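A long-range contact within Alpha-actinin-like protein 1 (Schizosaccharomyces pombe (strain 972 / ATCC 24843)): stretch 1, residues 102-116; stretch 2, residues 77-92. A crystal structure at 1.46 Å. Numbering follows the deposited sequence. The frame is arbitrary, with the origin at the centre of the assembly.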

# COMPACT_ATOMS: atom_id res chain seq x y z
N LYS A 102 -2.18 -14.04 9.76
CA LYS A 102 -3.47 -13.37 9.61
C LYS A 102 -3.52 -12.08 10.41
O LYS A 102 -3.92 -11.02 9.91
CB LYS A 102 -4.61 -14.28 10.05
CG LYS A 102 -5.99 -13.67 9.86
CD LYS A 102 -7.04 -14.52 10.55
CE LYS A 102 -8.42 -13.92 10.39
NZ LYS A 102 -8.86 -13.97 8.97
N LEU A 103 -3.08 -12.15 11.66
CA LEU A 103 -3.15 -10.98 12.53
C LEU A 103 -2.11 -9.96 12.13
O LEU A 103 -2.37 -8.77 12.19
CB LEU A 103 -3.00 -11.39 14.00
CG LEU A 103 -4.13 -12.27 14.53
CD1 LEU A 103 -3.90 -12.59 16.01
CD2 LEU A 103 -5.48 -11.60 14.36
N ILE A 104 -0.96 -10.41 11.66
CA ILE A 104 0.07 -9.52 11.18
C ILE A 104 -0.41 -8.73 9.95
O ILE A 104 -0.23 -7.52 9.90
CB ILE A 104 1.37 -10.29 10.89
CG1 ILE A 104 2.06 -10.66 12.22
CG2 ILE A 104 2.31 -9.44 10.04
CD1 ILE A 104 3.16 -11.68 12.07
N LEU A 105 -1.05 -9.40 8.99
CA LEU A 105 -1.55 -8.70 7.81
C LEU A 105 -2.62 -7.72 8.20
O LEU A 105 -2.68 -6.62 7.62
CB LEU A 105 -2.07 -9.67 6.76
CG LEU A 105 -0.99 -10.54 6.12
CD1 LEU A 105 -1.63 -11.49 5.12
CD2 LEU A 105 0.14 -9.73 5.47
N GLY A 106 -3.48 -8.09 9.15
CA GLY A 106 -4.48 -7.18 9.71
C GLY A 106 -3.88 -5.92 10.29
O GLY A 106 -4.38 -4.81 10.08
N LEU A 107 -2.81 -6.09 11.04
CA LEU A 107 -2.15 -4.96 11.65
C LEU A 107 -1.53 -4.05 10.59
O LEU A 107 -1.68 -2.84 10.67
CB LEU A 107 -1.08 -5.44 12.61
CG LEU A 107 -0.35 -4.35 13.40
CD1 LEU A 107 -1.32 -3.54 14.23
CD2 LEU A 107 0.72 -4.97 14.26
N ILE A 108 -0.86 -4.64 9.61
CA ILE A 108 -0.25 -3.84 8.57
C ILE A 108 -1.33 -3.06 7.81
O ILE A 108 -1.13 -1.89 7.50
CB ILE A 108 0.62 -4.69 7.63
CG1 ILE A 108 1.78 -5.27 8.43
CG2 ILE A 108 1.12 -3.84 6.46
CD1 ILE A 108 2.54 -6.30 7.70
N TRP A 109 -2.47 -3.68 7.54
CA TRP A 109 -3.55 -2.93 6.89
C TRP A 109 -3.97 -1.72 7.74
O TRP A 109 -4.16 -0.63 7.23
CB TRP A 109 -4.75 -3.81 6.58
CG TRP A 109 -5.90 -3.00 6.05
CD1 TRP A 109 -7.12 -2.82 6.64
CD2 TRP A 109 -5.91 -2.20 4.85
NE1 TRP A 109 -7.90 -1.99 5.88
CE2 TRP A 109 -7.18 -1.59 4.78
CE3 TRP A 109 -4.98 -1.96 3.84
CZ2 TRP A 109 -7.54 -0.74 3.73
CZ3 TRP A 109 -5.34 -1.12 2.80
CH2 TRP A 109 -6.61 -0.53 2.75
N THR A 110 -4.07 -1.91 9.05
CA THR A 110 -4.43 -0.82 9.93
C THR A 110 -3.45 0.36 9.76
O THR A 110 -3.87 1.52 9.73
CB THR A 110 -4.47 -1.32 11.39
OG1 THR A 110 -5.57 -2.22 11.52
CG2 THR A 110 -4.71 -0.17 12.36
N LEU A 111 -2.17 0.03 9.61
CA LEU A 111 -1.13 1.05 9.43
C LEU A 111 -1.21 1.69 8.05
O LEU A 111 -1.07 2.89 7.93
CB LEU A 111 0.26 0.45 9.67
CG LEU A 111 0.48 -0.18 11.06
CD1 LEU A 111 1.89 -0.70 11.16
CD2 LEU A 111 0.22 0.82 12.16
N ILE A 112 -1.48 0.90 7.01
CA ILE A 112 -1.64 1.46 5.67
C ILE A 112 -2.83 2.40 5.69
O ILE A 112 -2.79 3.52 5.17
CB ILE A 112 -1.80 0.32 4.63
CG1 ILE A 112 -0.48 -0.41 4.47
CG2 ILE A 112 -2.21 0.90 3.26
CD1 ILE A 112 -0.59 -1.74 3.70
N LEU A 113 -3.91 1.97 6.30
CA LEU A 113 -5.12 2.78 6.30
C LEU A 113 -4.88 4.10 7.00
O LEU A 113 -5.25 5.17 6.51
CB LEU A 113 -6.27 2.02 6.96
CG LEU A 113 -7.61 2.76 6.97
CD1 LEU A 113 -8.04 3.15 5.56
CD2 LEU A 113 -8.66 1.88 7.64
N ARG A 114 -4.17 4.06 8.13
CA ARG A 114 -4.00 5.27 8.90
C ARG A 114 -2.97 6.19 8.28
O ARG A 114 -3.17 7.40 8.20
CB ARG A 114 -3.57 4.93 10.33
CG ARG A 114 -3.18 6.12 11.17
CD ARG A 114 -4.27 7.14 11.37
NE ARG A 114 -3.83 8.11 12.37
CZ ARG A 114 -3.01 9.13 12.11
NH1 ARG A 114 -2.55 9.34 10.88
NH2 ARG A 114 -2.64 9.95 13.09
N PHE A 115 -1.85 5.62 7.83
CA PHE A 115 -0.71 6.45 7.46
C PHE A 115 -0.57 6.71 5.97
O PHE A 115 0.20 7.57 5.54
CB PHE A 115 0.58 5.86 8.04
CG PHE A 115 0.63 5.93 9.53
CD1 PHE A 115 0.86 7.14 10.16
CD2 PHE A 115 0.39 4.81 10.30
CE1 PHE A 115 0.87 7.23 11.54
CE2 PHE A 115 0.40 4.88 11.68
CZ PHE A 115 0.66 6.10 12.30
N THR A 116 -1.33 5.99 5.16
CA THR A 116 -1.31 6.19 3.71
C THR A 116 -2.64 6.65 3.15
O THR A 116 -2.67 7.34 2.16
CB THR A 116 -0.89 4.87 3.01
OG1 THR A 116 0.48 4.57 3.34
CG2 THR A 116 -1.02 4.93 1.52
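Stretch 2 77-92: ALEYIKSKGMPLTNIG

Stretch 2 opens as the last turns of a helix, residues 77-83, whose axis runs 41° from that of helix 102-116 and comes no nearer than 12.2 Å. Leu-78 and Ile-81 bridge the gap by meeting Leu-107 and Leu-111 methyl to methyl. The closer packing comes from the loop that follows, which runs back along stretch 1: Met-86 lies beside Thr-110, Leu-88 beside Leu-107 and Ile-91 beside Leu-103, with CA atoms 6.6 to 7.4 Å apart.

The turn out of the helix is tight. Ser-83, with chi1 p, folds its OG back to donate to Tyr-80 O at 2.7 Å. Lys-84 is the first residue to leave helical phi/psi, and Gly-85 follows at phi 79°, a value that favours glycine. Met-86 then becomes extended (-91/141), pointing its CB toward stretch 1.

Leu-107 is the hub. Its t, p rotamer, with CB directed toward stretch 2, sends CD1 to Ile-81 CD1 at 3.9 Å and to Leu-88 CD2 at 3.2 Å, a very short apolar contact, while its CD2 meets Leu-78 CD2, also at 3.9 Å. Leu-78 and Leu-88, both m, t, point CB sideways, yet their ends come nearer; a branched leucine suits such a place because its methyls lie well out from the backbone. Ile-81 (m, t) extends CD1 to reach Leu-111 CD2 as well, at 3.9 Å.

Met-86, unbranched and flexible, can follow several residues in turn. With chi angles m, t, m, it lays CG 3.8 Å from Thr-110 CG2, SD 3.6 Å from Arg-114 CB and 4.0 Å from Leu-111 CD2, and CE 3.7 Å from Phe-115 CE2. Its sulfur approaches the Phe-115 ring obliquely, 5.1 Å from SD to the ring centroid.

At the other end, a type II turn from Leu-88 to Ile-91 places Asn-90 at positive phi, a conformation asparagine tolerates well. Ile-91 is extended, and its t, t side chain brings CD1 to the helix, 3.6 Å from Leu-103 O and 3.9 Å from Leu-103 CB.

No direct hydrogen bond joins the stretches, but water does. One molecule donates to Pro-87 O (2.7 Å) and lies 2.6 Å from Thr-110 OG1, so Thr-110 holds the water with its hydroxyl while its CG2 packs on Met-86. Another donates to Lys-84 O at 2.9 Å and accepts a weak bond from Arg-114 NE at 2.8 Å. The like charges of Arg-114 NH2 and Lys-84 NZ lie 4.0 Å apart; the lysine amine is hydrogen-bonded elsewhere in the structure.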

# COMPACT_ATOMS: atom_id res chain seq x y z
N ALA A 77 5.60 -1.19 20.29
CA ALA A 77 4.97 -0.85 19.02
C ALA A 77 3.46 -0.80 19.14
O ALA A 77 2.82 0.13 18.64
CB ALA A 77 5.37 -1.85 17.96
N LEU A 78 2.88 -1.82 19.76
CA LEU A 78 1.43 -1.90 19.87
C LEU A 78 0.90 -0.76 20.71
O LEU A 78 -0.13 -0.17 20.38
CB LEU A 78 0.98 -3.26 20.41
CG LEU A 78 1.36 -4.48 19.57
CD1 LEU A 78 0.78 -5.74 20.19
CD2 LEU A 78 0.90 -4.35 18.14
N GLU A 79 1.61 -0.42 21.78
CA GLU A 79 1.17 0.68 22.62
C GLU A 79 1.22 1.99 21.85
O GLU A 79 0.30 2.81 21.98
CB GLU A 79 1.99 0.74 23.92
CG GLU A 79 1.63 -0.38 24.89
CD GLU A 79 0.14 -0.40 25.24
OE1 GLU A 79 -0.42 0.69 25.52
OE2 GLU A 79 -0.47 -1.49 25.21
N TYR A 80 2.24 2.18 21.01
CA TYR A 80 2.30 3.39 20.17
C TYR A 80 1.09 3.45 19.23
O TYR A 80 0.41 4.48 19.11
CB TYR A 80 3.61 3.45 19.38
CG TYR A 80 3.61 4.59 18.40
CD1 TYR A 80 3.88 5.89 18.82
CD2 TYR A 80 3.30 4.38 17.07
CE1 TYR A 80 3.86 6.94 17.93
CE2 TYR A 80 3.28 5.43 16.16
CZ TYR A 80 3.56 6.70 16.60
OH TYR A 80 3.53 7.73 15.69
N ILE A 81 0.81 2.34 18.57
CA ILE A 81 -0.33 2.26 17.66
C ILE A 81 -1.65 2.60 18.36
O ILE A 81 -2.46 3.41 17.86
CB ILE A 81 -0.37 0.87 17.00
CG1 ILE A 81 0.86 0.71 16.09
CG2 ILE A 81 -1.66 0.69 16.18
CD1 ILE A 81 1.09 -0.73 15.60
N LYS A 82 -1.84 2.04 19.54
CA LYS A 82 -3.02 2.32 20.34
C LYS A 82 -3.09 3.79 20.73
O LYS A 82 -4.16 4.40 20.69
CB LYS A 82 -3.02 1.44 21.60
CG LYS A 82 -4.22 1.62 22.49
CD LYS A 82 -4.15 0.70 23.70
CE LYS A 82 -5.36 0.89 24.62
NZ LYS A 82 -5.29 0.02 25.83
N SER A 83 -1.94 4.36 21.10
CA SER A 83 -1.87 5.77 21.52
C SER A 83 -2.33 6.73 20.43
O SER A 83 -2.73 7.86 20.72
CB SER A 83 -0.46 6.13 21.96
OG SER A 83 0.36 6.47 20.86
N LYS A 84 -2.25 6.28 19.18
CA LYS A 84 -2.68 7.08 18.03
C LYS A 84 -4.14 6.80 17.66
O LYS A 84 -4.61 7.26 16.63
CB LYS A 84 -1.78 6.82 16.82
CG LYS A 84 -0.28 7.08 17.08
CD LYS A 84 0.09 8.55 17.10
CE LYS A 84 0.12 9.14 15.69
NZ LYS A 84 0.35 10.61 15.70
N GLY A 85 -4.85 6.06 18.50
CA GLY A 85 -6.26 5.80 18.29
C GLY A 85 -6.60 4.73 17.27
O GLY A 85 -7.73 4.66 16.79
N MET A 86 -5.63 3.87 16.95
CA MET A 86 -5.89 2.78 16.02
C MET A 86 -6.32 1.56 16.78
O MET A 86 -5.73 1.25 17.82
CB MET A 86 -4.65 2.43 15.21
CG MET A 86 -4.45 3.29 14.00
SD MET A 86 -2.80 3.18 13.34
CE MET A 86 -1.84 4.10 14.53
N PRO A 87 -7.28 0.82 16.22
CA PRO A 87 -7.77 -0.42 16.84
C PRO A 87 -6.71 -1.51 16.81
O PRO A 87 -6.12 -1.74 15.75
CB PRO A 87 -8.93 -0.82 15.94
CG PRO A 87 -8.56 -0.28 14.60
CD PRO A 87 -7.87 1.02 14.88
N LEU A 88 -6.46 -2.15 17.94
CA LEU A 88 -5.71 -3.40 17.96
C LEU A 88 -6.63 -4.49 18.45
O LEU A 88 -6.39 -5.14 19.47
CB LEU A 88 -4.46 -3.27 18.82
CG LEU A 88 -3.44 -2.30 18.21
CD1 LEU A 88 -2.18 -2.26 19.03
CD2 LEU A 88 -3.11 -2.64 16.76
N THR A 89 -7.70 -4.66 17.69
CA THR A 89 -8.71 -5.67 17.95
C THR A 89 -8.10 -7.06 17.88
O THR A 89 -7.66 -7.51 16.82
CB THR A 89 -9.89 -5.56 16.95
OG1 THR A 89 -10.75 -6.69 17.09
CG2 THR A 89 -9.40 -5.48 15.50
N ASN A 90 -8.05 -7.72 19.03
CA ASN A 90 -7.67 -9.12 19.09
C ASN A 90 -6.23 -9.39 18.62
O ASN A 90 -5.96 -10.42 18.01
CB ASN A 90 -8.66 -9.98 18.28
CG ASN A 90 -9.99 -10.16 18.98
OD1 ASN A 90 -10.36 -9.39 19.87
ND2 ASN A 90 -10.73 -11.19 18.58
N ILE A 91 -5.31 -8.47 18.90
CA ILE A 91 -3.89 -8.74 18.68
C ILE A 91 -3.08 -8.38 19.92
O ILE A 91 -3.29 -7.35 20.54
CB ILE A 91 -3.33 -8.02 17.43
CG1 ILE A 91 -1.97 -8.61 17.05
CG2 ILE A 91 -3.27 -6.52 17.64
CD1 ILE A 91 -1.50 -8.23 15.66
N GLY A 92 -2.15 -9.26 20.29
CA GLY A 92 -1.27 -8.99 21.41
C GLY A 92 0.14 -9.29 20.97
O GLY A 92 0.35 -9.82 19.90
O HOH W 1 -5.76 6.89 14.00
O HOH W 2 -5.56 -3.51 13.80